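Local structure of probable thiol peroxidase (Chromobacterium violaceum, 3KEB) at residues 49-59 / 82-91. The protein is a redoxin-family protein with a thioredoxin-like fold that may have peroxidase activity. Numbering follows the deposited sequence.
Sequences TPKLIVTLLSV and HLKLIVITVD
K51 to T55 run parallel to K84 to I88, and I53, I86 and I88 pack with K51 and T55 on one sheet face. I53 and I86 stand shoulder to shoulder with matching orientations, I53 CG1 4.2 Å from I86 CB. One step on, I53 CG2 slants across to meet I88 CD1 at 3.8 Å; I88 CG1 sits beside its own backbone N (chi1 -56°), which sends CD1 back along the strand to that methyl. In the same sense I86 CD1 rests on the bent aliphatic chain of K51, whose NZ turns away to the carbonyls of T49 and F46. On the other face L85 CD1 leans across, touching L52 O and lying 4.0 Å from V54 CG2, and beyond it L56 CD1 crosses to V87 CG1 at 3.6 Å. Here helix 67-77 lies over L52, L85 and V87, closing a beta-alpha-beta crossover between two central strands of the thioredoxin-like sheet. Between these two faces, six backbone bonds run from P50 O to L56 N, among them V54 N to I86 O at 2.8 Å.

Past the strand ends polar groups take over. The D91 carboxylate faces the 58-59 turn: OD1 takes S58 OG on its syn lone pair at 2.7 Å, while OD2 meets V59 N at 2.9 Å, also on the syn side. T89 OG1 reaches OD2 from above the carboxylate plane (49° out of it) and accepts from D91 N in an ST turn. A water joins L56 O and L57 O to V90 N, and S92 of the second subunit bonds D91 OD1. With both oxygens gripped and the rotation fixed, this buried carboxylate ties the two loops together at the subunit interface, and its several donors would probably favour the ionised form.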
# COMPACT_ATOMS: atom_id res chain seq x y z
N THR A 49 -12.98 -16.33 17.79
CA THR A 49 -11.69 -16.24 18.42
C THR A 49 -11.45 -14.87 19.00
O THR A 49 -11.86 -13.85 18.42
CB THR A 49 -10.49 -16.59 17.44
OG1 THR A 49 -9.27 -16.54 18.17
CG2 THR A 49 -10.41 -15.62 16.27
N PRO A 50 -10.78 -14.82 20.15
CA PRO A 50 -10.32 -13.54 20.61
C PRO A 50 -9.20 -13.11 19.70
O PRO A 50 -8.61 -13.94 19.02
CB PRO A 50 -9.81 -13.79 22.03
CG PRO A 50 -9.73 -15.28 22.19
CD PRO A 50 -10.48 -15.92 21.10
N LYS A 51 -8.95 -11.82 19.68
CA LYS A 51 -7.90 -11.27 18.82
C LYS A 51 -7.23 -10.07 19.30
O LYS A 51 -7.73 -9.34 20.13
CB LYS A 51 -8.43 -11.01 17.45
CG LYS A 51 -9.65 -10.20 17.37
CD LYS A 51 -10.47 -11.02 16.48
CE LYS A 51 -11.84 -10.61 16.35
NZ LYS A 51 -12.71 -11.92 16.23
N LEU A 52 -6.03 -9.92 18.76
CA LEU A 52 -5.14 -8.81 19.06
C LEU A 52 -4.93 -8.12 17.70
O LEU A 52 -4.27 -8.67 16.81
CB LEU A 52 -3.82 -9.34 19.64
CG LEU A 52 -2.97 -8.27 20.32
CD1 LEU A 52 -3.69 -7.51 21.52
CD2 LEU A 52 -1.66 -8.90 20.85
N ILE A 53 -5.59 -7.00 17.52
CA ILE A 53 -5.44 -6.19 16.28
C ILE A 53 -4.32 -5.16 16.47
O ILE A 53 -4.22 -4.52 17.50
CB ILE A 53 -6.75 -5.50 15.92
CG1 ILE A 53 -7.83 -6.55 15.60
CG2 ILE A 53 -6.57 -4.51 14.75
CD1 ILE A 53 -9.13 -5.98 15.42
N VAL A 54 -3.42 -5.09 15.50
CA VAL A 54 -2.34 -4.15 15.55
C VAL A 54 -2.26 -3.47 14.22
O VAL A 54 -2.22 -4.15 13.18
CB VAL A 54 -0.97 -4.87 15.82
CG1 VAL A 54 0.16 -3.94 15.67
CG2 VAL A 54 -0.92 -5.48 17.26
N THR A 55 -2.23 -2.14 14.26
CA THR A 55 -1.91 -1.35 13.09
C THR A 55 -0.44 -0.97 13.20
O THR A 55 0.06 -0.64 14.28
CB THR A 55 -2.79 -0.10 13.01
OG1 THR A 55 -2.70 0.64 14.27
CG2 THR A 55 -4.23 -0.50 12.69
N LEU A 56 0.27 -1.16 12.10
CA LEU A 56 1.69 -0.75 11.97
C LEU A 56 1.74 0.27 10.86
O LEU A 56 0.72 0.47 10.11
CB LEU A 56 2.59 -1.97 11.63
CG LEU A 56 2.57 -3.24 12.50
CD1 LEU A 56 3.29 -4.40 11.81
CD2 LEU A 56 3.15 -2.96 13.85
N LEU A 57 2.81 1.07 10.84
CA LEU A 57 3.01 1.96 9.70
C LEU A 57 3.15 1.16 8.44
O LEU A 57 2.44 1.31 7.39
CB LEU A 57 4.19 2.91 9.90
CG LEU A 57 4.08 3.94 10.99
CD1 LEU A 57 5.41 4.76 11.12
CD2 LEU A 57 2.81 4.90 10.65
N SER A 58 4.06 0.17 8.47
CA SER A 58 4.17 -0.64 7.35
C SER A 58 5.09 -1.89 7.78
O SER A 58 5.80 -1.71 8.71
CB SER A 58 5.04 0.01 6.31
OG SER A 58 5.59 -0.95 5.33
N VAL A 59 4.93 -3.05 7.18
CA VAL A 59 5.86 -4.21 7.34
C VAL A 59 7.25 -3.98 6.75
O VAL A 59 8.19 -4.77 7.01
CB VAL A 59 5.30 -5.54 6.70
CG1 VAL A 59 4.06 -6.05 7.41
CG2 VAL A 59 5.03 -5.39 5.17
N HIS A 82 -3.94 -18.53 22.02
CA HIS A 82 -5.30 -18.61 21.50
C HIS A 82 -5.80 -17.27 20.97
O HIS A 82 -6.93 -17.16 20.53
CB HIS A 82 -6.25 -19.18 22.55
CG HIS A 82 -5.85 -20.53 23.04
ND1 HIS A 82 -6.45 -21.14 24.12
CD2 HIS A 82 -4.92 -21.41 22.59
CE1 HIS A 82 -5.90 -22.32 24.33
NE2 HIS A 82 -4.98 -22.52 23.40
N LEU A 83 -4.93 -16.27 21.03
CA LEU A 83 -5.22 -14.93 20.65
C LEU A 83 -4.74 -14.76 19.20
O LEU A 83 -3.51 -14.93 18.92
CB LEU A 83 -4.48 -14.01 21.61
CG LEU A 83 -5.13 -12.73 22.11
CD1 LEU A 83 -6.38 -13.03 22.89
CD2 LEU A 83 -4.14 -11.95 22.98
N LYS A 84 -5.67 -14.46 18.33
CA LYS A 84 -5.38 -14.30 16.89
C LYS A 84 -4.80 -12.90 16.63
O LYS A 84 -5.50 -11.89 16.84
CB LYS A 84 -6.65 -14.52 16.05
CG LYS A 84 -6.52 -14.30 14.58
CD LYS A 84 -5.54 -15.31 13.93
CE LYS A 84 -5.35 -15.13 12.42
NZ LYS A 84 -4.53 -16.26 11.91
N LEU A 85 -3.58 -12.87 16.14
CA LEU A 85 -2.88 -11.63 15.80
C LEU A 85 -3.29 -11.23 14.39
O LEU A 85 -3.11 -12.02 13.41
CB LEU A 85 -1.37 -11.83 15.88
CG LEU A 85 -0.54 -10.56 15.57
CD1 LEU A 85 -1.01 -9.36 16.42
CD2 LEU A 85 0.91 -10.77 15.74
N ILE A 86 -3.90 -10.04 14.30
CA ILE A 86 -4.37 -9.45 13.03
C ILE A 86 -3.61 -8.10 12.83
O ILE A 86 -3.81 -7.13 13.58
CB ILE A 86 -5.89 -9.17 13.03
CG1 ILE A 86 -6.66 -10.49 13.27
CG2 ILE A 86 -6.30 -8.56 11.70
CD1 ILE A 86 -8.16 -10.29 13.56
N VAL A 87 -2.72 -8.08 11.84
CA VAL A 87 -1.91 -6.90 11.52
C VAL A 87 -2.58 -6.20 10.34
O VAL A 87 -2.90 -6.83 9.33
CB VAL A 87 -0.48 -7.30 11.16
CG1 VAL A 87 0.33 -6.10 10.62
CG2 VAL A 87 0.23 -7.92 12.38
N ILE A 88 -2.78 -4.88 10.48
CA ILE A 88 -3.43 -4.08 9.46
C ILE A 88 -2.48 -2.93 9.10
O ILE A 88 -1.96 -2.24 10.01
CB ILE A 88 -4.80 -3.51 9.91
CG1 ILE A 88 -5.71 -4.68 10.34
CG2 ILE A 88 -5.44 -2.63 8.78
CD1 ILE A 88 -7.04 -4.28 10.98
N THR A 89 -2.27 -2.73 7.79
CA THR A 89 -1.47 -1.63 7.34
C THR A 89 -1.90 -1.11 5.99
O THR A 89 -2.76 -1.69 5.32
CB THR A 89 0.05 -1.96 7.22
OG1 THR A 89 0.28 -2.69 6.03
CG2 THR A 89 0.63 -2.81 8.39
N VAL A 90 -1.24 -0.06 5.55
CA VAL A 90 -1.45 0.54 4.25
C VAL A 90 -0.71 -0.15 3.12
O VAL A 90 -0.89 0.19 1.94
CB VAL A 90 -1.10 2.07 4.26
CG1 VAL A 90 0.40 2.32 4.05
CG2 VAL A 90 -1.93 2.80 3.22
N ASP A 91 0.13 -1.12 3.48
CA ASP A 91 0.88 -1.86 2.48
C ASP A 91 -0.04 -2.55 1.50
O ASP A 91 -1.18 -2.94 1.85
CB ASP A 91 1.76 -2.91 3.13
CG ASP A 91 2.77 -2.33 4.04
OD1 ASP A 91 3.51 -1.41 3.60
OD2 ASP A 91 2.88 -2.82 5.20
O HOH W 1 0.03 1.74 7.60